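Local coordinates for protein endoglucanase (Clostridium thermocellum, PDB 2YIK) that probably hydrolyses beta-1,4-glucosidic bonds of cellulose, as a family 9 glycoside hydrolase taking part in cellulose degradation, at residues L335-K338 and D339-N342; P364-D367 and L368-W372; L404-D407 and K408-D412. All coordinates share one frame; numbering follows the deposited sequence.

Interaction 1 (L335-K338 and D339-N342); sequences LYDK and DSQN. With CA (calcium ion), chain B.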
ATOM      1  N   LEU A 335      21.053   4.080  11.982  1.00 25.82           N
ATOM      2  CA  LEU A 335      21.693   2.773  11.947  1.00 28.10           C
ATOM      3  C   LEU A 335      23.180   2.775  11.584  1.00 29.32           C
ATOM      4  O   LEU A 335      23.995   2.111  12.232  1.00 29.26           O
ATOM      5  CB  LEU A 335      20.956   1.904  10.925  1.00 29.51           C
ATOM      6  CG  LEU A 335      20.293   0.569  11.257  1.00 32.01           C
ATOM      7  CD1 LEU A 335      19.760   0.542  12.675  1.00 32.00           C
ATOM      8  CD2 LEU A 335      19.178   0.350  10.240  1.00 31.03           C
ATOM      9  N   TYR A 336      23.517   3.540  10.551  1.00 28.58           N
ATOM     10  CA  TYR A 336      24.866   3.572  10.018  1.00 28.92           C
ATOM     11  C   TYR A 336      25.687   4.853  10.078  1.00 29.22           C
ATOM     12  O   TYR A 336      26.875   4.821   9.783  1.00 30.66           O
ATOM     13  CB  TYR A 336      24.796   3.106   8.564  1.00 28.68           C
ATOM     14  CG  TYR A 336      24.134   1.761   8.415  1.00 27.90           C
ATOM     15  CD1 TYR A 336      24.757   0.610   8.891  1.00 27.32           C
ATOM     16  CD2 TYR A 336      22.873   1.635   7.829  1.00 27.96           C
ATOM     17  CE1 TYR A 336      24.148  -0.637   8.793  1.00 28.16           C
ATOM     18  CE2 TYR A 336      22.250   0.384   7.722  1.00 29.81           C
ATOM     19  CZ  TYR A 336      22.900  -0.750   8.206  1.00 30.36           C
ATOM     20  OH  TYR A 336      22.318  -1.997   8.090  1.00 31.91           O
ATOM     21  N   ASP A 337      25.086   5.974  10.450  1.00 28.82           N
ATOM     22  CA  ASP A 337      25.834   7.224  10.482  1.00 29.35           C
ATOM     23  C   ASP A 337      25.363   8.146  11.614  1.00 30.13           C
ATOM     24  O   ASP A 337      25.453   9.354  11.521  1.00 29.31           O
ATOM     25  CB  ASP A 337      25.676   7.908   9.120  1.00 29.26           C
ATOM     26  CG  ASP A 337      26.680   9.021   8.891  1.00 31.12           C
ATOM     27  OD1 ASP A 337      27.891   8.804   9.109  1.00 30.02           O
ATOM     28  OD2 ASP A 337      26.253  10.114   8.468  1.00 30.00           O
ATOM     29  N   LYS A 338      24.889   7.556  12.700  1.00 32.33           N
ATOM     30  CA  LYS A 338      24.374   8.303  13.850  1.00 34.80           C
ATOM     31  C   LYS A 338      25.274   9.407  14.412  1.00 35.74           C
ATOM     32  O   LYS A 338      24.827  10.542  14.600  1.00 34.19           O
ATOM     33  CB  LYS A 338      24.029   7.310  14.969  1.00 37.56           C
ATOM     34  CG  LYS A 338      23.520   7.921  16.273  1.00 42.61           C
ATOM     35  CD  LYS A 338      22.044   8.269  16.203  1.00 46.04           C
ATOM     36  CE  LYS A 338      21.387   8.048  17.570  1.00 48.60           C
ATOM     37  NZ  LYS A 338      19.908   8.277  17.529  1.00 49.80           N
ATOM     38  N   ASP A 339      26.537   9.080  14.675  1.00 36.83           N
ATOM     39  CA  ASP A 339      27.462  10.047  15.269  1.00 38.47           C
ATOM     40  C   ASP A 339      28.386  10.860  14.355  1.00 37.30           C
ATOM     41  O   ASP A 339      29.435  11.327  14.798  1.00 37.83           O
ATOM     42  CB  ASP A 339      28.311   9.349  16.338  1.00 41.07           C
ATOM     43  CG  ASP A 339      27.461   8.612  17.367  1.00 45.34           C
ATOM     44  OD1 ASP A 339      26.485   9.209  17.885  1.00 47.29           O
ATOM     45  OD2 ASP A 339      27.774   7.434  17.664  1.00 47.33           O
ATOM     46  N   SER A 340      28.021  11.041  13.093  1.00 34.70           N
ATOM     47  CA  SER A 340      28.864  11.837  12.208  1.00 32.04           C
ATOM     48  C   SER A 340      27.989  12.544  11.174  1.00 29.97           C
ATOM     49  O   SER A 340      26.803  12.295  11.122  1.00 28.05           O
ATOM     50  CB  SER A 340      29.915  10.951  11.527  1.00 31.46           C
ATOM     51  OG  SER A 340      29.510  10.545  10.233  1.00 34.88           O
ATOM     52  N   GLN A 341      28.565  13.434  10.371  1.00 28.86           N
ATOM     53  CA  GLN A 341      27.796  14.169   9.361  1.00 28.06           C
ATOM     54  C   GLN A 341      28.000  13.673   7.927  1.00 27.41           C
ATOM     55  O   GLN A 341      27.593  14.342   6.974  1.00 26.59           O
ATOM     56  CB  GLN A 341      28.146  15.659   9.419  1.00 27.49           C
ATOM     57  CG  GLN A 341      27.553  16.419  10.594  1.00 26.76           C
ATOM     58  CD  GLN A 341      26.034  16.460  10.554  1.00 27.38           C
ATOM     59  OE1 GLN A 341      25.365  15.774  11.317  1.00 29.31           O
ATOM     60  NE2 GLN A 341      25.486  17.261   9.650  1.00 26.12           N
ATOM     61  N   ASN A 342      28.612  12.501   7.772  1.00 27.04           N
ATOM     62  CA  ASN A 342      28.869  11.953   6.443  1.00 28.10           C
ATOM     63  C   ASN A 342      27.665  11.862   5.518  1.00 26.65           C
ATOM     64  O   ASN A 342      27.717  12.368   4.399  1.00 27.29           O
ATOM     65  CB  ASN A 342      29.538  10.578   6.545  1.00 30.54           C
ATOM     66  CG  ASN A 342      31.012  10.680   6.879  1.00 33.74           C
ATOM     67  OD1 ASN A 342      31.441  10.300   7.969  1.00 35.11           O
ATOM     68  ND2 ASN A 342      31.794  11.217   5.944  1.00 31.96           N
TER
HETATM   69 CA    CA B1332      24.732  11.312  10.248  1.00 29.23          CA
HETATM   70  O   HOH W   1      23.562  11.870  12.542  1.00 24.57           O
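Asp337 and Ser340 meet across a tight turn that binds a calcium ion. Asp337 grips the metal twice, with its carbonyl O at 2.4 Å and with one carboxylate oxygen, OD2. This is possible because its CG stands anti to the backbone N (chi1 -165°), beside its own carbonyl. Ser340 O binds the ion at 2.5 Å, and a water bridges it to Lys338 O; Asn333 and Glu344 complete the site. The other carboxylate oxygen, Asp337 OD1, lies 2.6 Å from Ser340 OG. That hydroxyl sits between two acceptors, the second being Asn342 OD1 at 3.0 Å. Behind this shell the backbone makes a type I beta turn from Asp337 to Ser340, which brings the carbonyls of both residues to the same ion; a weak bond from Ser340 N to Asp337 O spans it. Asp337 OD2 also accepts a hydrogen bond from Phe343 N, near the start of helix 342-350. Aspartate suits the place because one short carboxylate can bind the metal and accept from the Phe343 amide with one oxygen, leaving the other beside the Ser340 hydroxyl. The calcium therefore ties the end of helix 322-336 to the start of the next helix, and probably offsets the carboxylates gathered on it.

Interaction 2 (P364-D367 and L368-W372); sequences PIQD and LLDKW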
ATOM      1  N   PRO A 364      12.430  16.640   8.833  1.00 25.83           N
ATOM      2  CA  PRO A 364      11.258  16.810   7.968  1.00 25.40           C
ATOM      3  C   PRO A 364      10.008  16.109   8.505  1.00 25.32           C
ATOM      4  O   PRO A 364       8.886  16.583   8.310  1.00 25.62           O
ATOM      5  CB  PRO A 364      11.724  16.222   6.640  1.00 25.46           C
ATOM      6  CG  PRO A 364      13.192  16.525   6.646  1.00 25.34           C
ATOM      7  CD  PRO A 364      13.583  16.147   8.059  1.00 25.09           C
ATOM      8  N   ILE A 365      10.205  14.980   9.180  1.00 24.67           N
ATOM      9  CA  ILE A 365       9.088  14.234   9.737  1.00 24.02           C
ATOM     10  C   ILE A 365       8.634  14.853  11.057  1.00 24.06           C
ATOM     11  O   ILE A 365       7.461  14.770  11.418  1.00 23.40           O
ATOM     12  CB  ILE A 365       9.463  12.736   9.915  1.00 24.73           C
ATOM     13  CG1 ILE A 365       9.342  12.012   8.564  1.00 23.22           C
ATOM     14  CG2 ILE A 365       8.591  12.083  10.984  1.00 20.64           C
ATOM     15  CD1 ILE A 365       7.933  12.024   7.982  1.00 26.68           C
ATOM     16  N   GLN A 366       9.557  15.487  11.774  1.00 24.67           N
ATOM     17  CA  GLN A 366       9.183  16.133  13.023  1.00 26.63           C
ATOM     18  C   GLN A 366       8.280  17.310  12.650  1.00 26.92           C
ATOM     19  O   GLN A 366       7.310  17.612  13.348  1.00 26.80           O
ATOM     20  CB  GLN A 366      10.417  16.628  13.786  1.00 27.01           C
ATOM     21  CG  GLN A 366      10.071  17.256  15.132  1.00 33.13           C
ATOM     22  CD  GLN A 366      11.273  17.853  15.850  1.00 35.69           C
ATOM     23  OE1 GLN A 366      11.123  18.553  16.851  1.00 39.15           O
ATOM     24  NE2 GLN A 366      12.467  17.581  15.342  1.00 36.11           N
ATOM     25  N   ASP A 367       8.603  17.966  11.536  1.00 26.59           N
ATOM     26  CA  ASP A 367       7.809  19.092  11.047  1.00 25.58           C
ATOM     27  C   ASP A 367       6.432  18.616  10.586  1.00 26.81           C
ATOM     28  O   ASP A 367       5.423  19.277  10.821  1.00 26.50           O
ATOM     29  CB  ASP A 367       8.510  19.781   9.875  1.00 25.95           C
ATOM     30  CG  ASP A 367       9.704  20.605  10.309  1.00 27.60           C
ATOM     31  OD1 ASP A 367       9.956  20.695  11.529  1.00 29.02           O
ATOM     32  OD2 ASP A 367      10.387  21.171   9.432  1.00 28.31           O
ATOM     33  N   LEU A 368       6.404  17.472   9.910  1.00 24.85           N
ATOM     34  CA  LEU A 368       5.158  16.899   9.420  1.00 23.63           C
ATOM     35  C   LEU A 368       4.251  16.571  10.602  1.00 23.80           C
ATOM     36  O   LEU A 368       3.063  16.895  10.607  1.00 24.46           O
ATOM     37  CB  LEU A 368       5.441  15.620   8.636  1.00 22.12           C
ATOM     38  CG  LEU A 368       4.232  14.784   8.219  1.00 20.89           C
ATOM     39  CD1 LEU A 368       3.398  15.556   7.192  1.00 20.86           C
ATOM     40  CD2 LEU A 368       4.719  13.447   7.652  1.00 20.70           C
ATOM     41  N   LEU A 369       4.833  15.924  11.606  1.00 23.63           N
ATOM     42  CA  LEU A 369       4.093  15.534  12.794  1.00 24.48           C
ATOM     43  C   LEU A 369       3.633  16.707  13.654  1.00 24.05           C
ATOM     44  O   LEU A 369       2.553  16.654  14.236  1.00 24.09           O
ATOM     45  CB  LEU A 369       4.920  14.541  13.620  1.00 23.41           C
ATOM     46  CG  LEU A 369       5.061  13.164  12.961  1.00 24.61           C
ATOM     47  CD1 LEU A 369       6.003  12.291  13.779  1.00 22.98           C
ATOM     48  CD2 LEU A 369       3.690  12.503  12.843  1.00 23.98           C
ATOM     49  N   ASP A 370       4.444  17.758  13.745  1.00 24.56           N
ATOM     50  CA  ASP A 370       4.041  18.930  14.524  1.00 26.70           C
ATOM     51  C   ASP A 370       2.833  19.541  13.827  1.00 26.35           C
ATOM     52  O   ASP A 370       1.918  20.052  14.467  1.00 26.36           O
ATOM     53  CB  ASP A 370       5.148  19.988  14.580  1.00 26.02           C
ATOM     54  CG  ASP A 370       6.266  19.621  15.540  1.00 30.36           C
ATOM     55  OD1 ASP A 370       6.032  18.809  16.463  1.00 29.89           O
ATOM     56  OD2 ASP A 370       7.380  20.161  15.377  1.00 31.46           O
ATOM     57  N   LYS A 371       2.845  19.466  12.502  1.00 26.04           N
ATOM     58  CA  LYS A 371       1.774  20.018  11.693  1.00 26.02           C
ATOM     59  C   LYS A 371       0.477  19.242  11.908  1.00 27.01           C
ATOM     60  O   LYS A 371      -0.570  19.841  12.172  1.00 26.43           O
ATOM     61  CB  LYS A 371       2.181  19.999  10.215  1.00 27.56           C
ATOM     62  CG  LYS A 371       1.388  20.956   9.328  1.00 28.03           C
ATOM     63  CD  LYS A 371       1.902  20.988   7.893  1.00 28.73           C
ATOM     64  CE  LYS A 371       3.270  21.643   7.800  1.00 27.15           C
ATOM     65  NZ  LYS A 371       3.656  21.897   6.386  1.00 26.89           N
ATOM     66  N   TRP A 372       0.551  17.914  11.802  1.00 25.38           N
ATOM     67  CA  TRP A 372      -0.619  17.052  11.976  1.00 24.68           C
ATOM     68  C   TRP A 372      -1.158  16.944  13.404  1.00 25.13           C
ATOM     69  O   TRP A 372      -2.366  16.964  13.623  1.00 24.48           O
ATOM     70  CB  TRP A 372      -0.325  15.636  11.451  1.00 23.10           C
ATOM     71  CG  TRP A 372      -0.568  15.479   9.975  1.00 23.19           C
ATOM     72  CD1 TRP A 372       0.257  15.868   8.952  1.00 22.33           C
ATOM     73  CD2 TRP A 372      -1.747  14.945   9.359  1.00 22.83           C
ATOM     74  NE1 TRP A 372      -0.336  15.608   7.742  1.00 24.34           N
ATOM     75  CE2 TRP A 372      -1.561  15.041   7.961  1.00 24.17           C
ATOM     76  CE3 TRP A 372      -2.933  14.387   9.852  1.00 23.65           C
ATOM     77  CZ2 TRP A 372      -2.532  14.607   7.051  1.00 24.15           C
ATOM     78  CZ3 TRP A 372      -3.896  13.955   8.945  1.00 23.01           C
ATOM     79  CH2 TRP A 372      -3.685  14.065   7.559  1.00 26.17           C
TER
HETATM   80  O   HOH W   2       9.597  20.527  14.047  1.00 46.26           O
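Ile365 packs against Leu368 and Leu369, three and four residues further along helix 363-373. Its beta carbon divides into two arms that serve different neighbours. One is the CG2 methyl, which stands 3.8 Å from Leu369 CD1, the two side chains meeting at a slant. The other runs through CG1, placed beside the backbone N (chi1 -80°), to the CD1 methyl, which lies 3.5 Å from Leu368 CD2; here the side chains run side by side and point the same way. A branched isoleucine can thus reach both leucines at once, one with each arm, and its apolar surface continues onto Ala326 and Cys327 of helix 322-336 and Ile402 of helix 392-408. In the backbone, Leu369 N donates to Ile365 O over 2.9 Å at a fairly straight 164°, one of the regular bonds of the helix.

The polar flank is made by Gln366, Asp367 and Asp370. Gln366 and Asp370 lie side by side with their flat ends turned 74° apart, Gln366 CG being 4.0 Å from Asp370 OD2. A water donates to Asp367 OD1 at 2.5 Å and to Asp370 OD2 at 2.6 Å. The other oxygen of Asp370 is taken by the hydroxyl of Tyr417, while the ammonium of Lys371 reaches Pro312 O. The helix is amphipathic: branched aliphatics face the neighbouring helices, and two carboxylates 4.7 Å apart at Asp367 OD1 and Asp370 OD2 share a water whose hydrogens probably ease their mutual repulsion.

Interaction 3 (L404-D407 and K408-D412); sequences LVYD and KHHGD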
ATOM      1  N   LEU A 404       3.766   6.915  15.134  1.00 23.79           N
ATOM      2  CA  LEU A 404       4.186   5.755  15.913  1.00 24.70           C
ATOM      3  C   LEU A 404       5.592   5.274  15.538  1.00 24.67           C
ATOM      4  O   LEU A 404       6.335   4.795  16.389  1.00 24.26           O
ATOM      5  CB  LEU A 404       3.151   4.642  15.746  1.00 21.73           C
ATOM      6  CG  LEU A 404       1.780   5.098  16.278  1.00 21.40           C
ATOM      7  CD1 LEU A 404       0.655   4.309  15.634  1.00 18.77           C
ATOM      8  CD2 LEU A 404       1.765   4.955  17.794  1.00 18.92           C
ATOM      9  N   VAL A 405       5.954   5.414  14.267  1.00 25.58           N
ATOM     10  CA  VAL A 405       7.282   5.023  13.812  1.00 24.74           C
ATOM     11  C   VAL A 405       8.324   5.999  14.389  1.00 25.85           C
ATOM     12  O   VAL A 405       9.415   5.597  14.799  1.00 25.04           O
ATOM     13  CB  VAL A 405       7.360   5.019  12.260  1.00 24.87           C
ATOM     14  CG1 VAL A 405       8.817   5.007  11.798  1.00 21.82           C
ATOM     15  CG2 VAL A 405       6.625   3.799  11.716  1.00 23.01           C
ATOM     16  N   TYR A 406       7.976   7.283  14.432  1.00 25.35           N
ATOM     17  CA  TYR A 406       8.888   8.291  14.969  1.00 25.63           C
ATOM     18  C   TYR A 406       9.174   8.009  16.444  1.00 26.18           C
ATOM     19  O   TYR A 406      10.331   8.041  16.877  1.00 25.19           O
ATOM     20  CB  TYR A 406       8.291   9.696  14.840  1.00 24.40           C
ATOM     21  CG  TYR A 406       9.216  10.798  15.315  1.00 23.19           C
ATOM     22  CD1 TYR A 406       9.282  11.149  16.664  1.00 24.26           C
ATOM     23  CD2 TYR A 406      10.033  11.481  14.419  1.00 21.89           C
ATOM     24  CE1 TYR A 406      10.141  12.150  17.105  1.00 24.25           C
ATOM     25  CE2 TYR A 406      10.891  12.487  14.846  1.00 21.80           C
ATOM     26  CZ  TYR A 406      10.939  12.819  16.190  1.00 25.04           C
ATOM     27  OH  TYR A 406      11.765  13.834  16.619  1.00 24.58           O
ATOM     28  N   ASP A 407       8.124   7.733  17.213  1.00 25.23           N
ATOM     29  CA  ASP A 407       8.306   7.458  18.632  1.00 26.33           C
ATOM     30  C   ASP A 407       9.096   6.179  18.861  1.00 27.26           C
ATOM     31  O   ASP A 407       9.903   6.105  19.792  1.00 27.34           O
ATOM     32  CB  ASP A 407       6.955   7.386  19.359  1.00 25.30           C
ATOM     33  CG  ASP A 407       6.364   8.769  19.632  1.00 27.22           C
ATOM     34  OD1 ASP A 407       7.026   9.773  19.291  1.00 24.26           O
ATOM     35  OD2 ASP A 407       5.246   8.857  20.186  1.00 28.46           O
ATOM     36  N   LYS A 408       8.873   5.178  18.014  1.00 26.14           N
ATOM     37  CA  LYS A 408       9.600   3.931  18.163  1.00 26.30           C
ATOM     38  C   LYS A 408      11.094   4.205  18.052  1.00 27.95           C
ATOM     39  O   LYS A 408      11.893   3.688  18.836  1.00 25.84           O
ATOM     40  CB  LYS A 408       9.207   2.917  17.090  1.00 26.58           C
ATOM     41  CG  LYS A 408      10.084   1.669  17.122  1.00 27.67           C
ATOM     42  CD  LYS A 408       9.877   0.773  15.911  1.00 28.39           C
ATOM     43  CE  LYS A 408      10.985  -0.284  15.828  1.00 32.08           C
ATOM     44  NZ  LYS A 408      10.930  -1.077  14.566  1.00 33.23           N
ATOM     45  N   HIS A 409      11.463   5.046  17.092  1.00 26.67           N
ATOM     46  CA  HIS A 409      12.861   5.353  16.864  1.00 27.12           C
ATOM     47  C   HIS A 409      13.455   6.473  17.701  1.00 26.69           C
ATOM     48  O   HIS A 409      14.589   6.899  17.470  1.00 27.66           O
ATOM     49  CB  HIS A 409      13.064   5.601  15.376  1.00 26.61           C
ATOM     50  CG  HIS A 409      12.812   4.385  14.547  1.00 26.77           C
ATOM     51  ND1 HIS A 409      13.711   3.337  14.475  1.00 26.90           N
ATOM     52  CD2 HIS A 409      11.734   3.995  13.829  1.00 27.32           C
ATOM     53  CE1 HIS A 409      13.193   2.364  13.756  1.00 27.96           C
ATOM     54  NE2 HIS A 409      11.990   2.736  13.350  1.00 26.87           N
ATOM     55  N   HIS A 410      12.693   6.934  18.683  1.00 27.54           N
ATOM     56  CA  HIS A 410      13.160   7.973  19.585  1.00 28.77           C
ATOM     57  C   HIS A 410      12.899   7.549  21.026  1.00 30.26           C
ATOM     58  O   HIS A 410      12.120   8.177  21.741  1.00 30.90           O
ATOM     59  CB  HIS A 410      12.477   9.318  19.288  1.00 28.43           C
ATOM     60  CG  HIS A 410      12.941   9.955  18.015  1.00 27.69           C
ATOM     61  ND1 HIS A 410      12.502   9.543  16.771  1.00 26.51           N
ATOM     62  CD2 HIS A 410      13.870  10.911  17.778  1.00 26.45           C
ATOM     63  CE1 HIS A 410      13.142  10.211  15.832  1.00 26.49           C
ATOM     64  NE2 HIS A 410      13.983  11.051  16.418  1.00 26.80           N
ATOM     65  N   GLY A 411      13.556   6.471  21.441  1.00 31.18           N
ATOM     66  CA  GLY A 411      13.401   5.972  22.797  1.00 31.81           C
ATOM     67  C   GLY A 411      12.391   4.843  22.886  1.00 33.68           C
ATOM     68  O   GLY A 411      12.220   4.232  23.942  1.00 33.00           O
ATOM     69  N   ASP A 412      11.731   4.560  21.766  1.00 34.40           N
ATOM     70  CA  ASP A 412      10.716   3.512  21.701  1.00 35.51           C
ATOM     71  C   ASP A 412       9.759   3.642  22.882  1.00 36.10           C
ATOM     72  O   ASP A 412       9.518   2.688  23.624  1.00 35.80           O
ATOM     73  CB  ASP A 412      11.372   2.122  21.693  1.00 36.46           C
ATOM     74  CG  ASP A 412      10.401   1.014  21.298  1.00 38.44           C
ATOM     75  OD1 ASP A 412       9.314   1.316  20.757  1.00 38.63           O
ATOM     76  OD2 ASP A 412      10.726  -0.172  21.515  1.00 39.40           O
TER
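The rings of Tyr406 and His410 form an offset stack, with centroids 3.7 Å apart and planes only 9° from parallel. On one face of the phenol sits His410 CE1, 3.3 Å above the plane and shifted toward the rim, whereas Tyr406 CZ lies over the centre of the imidazole. Asp407 OD1, itself hydrogen-bonded to Ser415, lies in plane at the phenol edge. At the imidazole edge is Tyr406 O, which takes a 2.6 Å hydrogen bond from His410 ND1 close to the ring plane. The same tyrosine therefore holds the histidine by its ring and by its backbone, fixing the imidazole's rotation and placing a proton on ND1. Trp362 packs edge-to-face with both rings, and Tyr417 does so with Tyr406.

His409 turns another way. Its CG stands beside the backbone N (chi1 -65°), which brings CD2 to 3.0 Å from Val405 O and 3.7 Å from Val405 CG1, while NE2 reaches Glu140, also the salt-bridge partner of Lys408. Here helix 392-408 ends: His409 N still bonds to Val405 O, but His410 N reaches Asp407 O at 3.1 Å from above the carbonyl plane. Gly411 follows with positive phi (97°), easy for a residue lacking a beta carbon. With the helical pattern ending, the carbonyl of Tyr406 is met by an imidazole N-H, so a side-chain donor satisfies one carbonyl of the last turn, while Asp407 O keeps a main-chain N-H.

Interactions 2 and 3 belong to one partly buried helical region: helices 363-373 and 392-408 follow each other in the chain, and Tyr406 joins the two, its CB lying 3.6 Å from Leu369 CD1 and its CD2 3.8 Å from Ile365 CG2. Interaction 1 is a surface contact just past the C-terminal end of helix 322-336, about 12 Å from interaction 2 and about 5 Å from interaction 3 between nearest atoms. That same helix nevertheless packs on both, against Ile365 and against Val405. Chemistry follows place: metal coordination holds the exposed turn, aliphatic packing with a hydrated acidic flank the body of a short helix, and aromatic stacking with a side-chain donor a helix end.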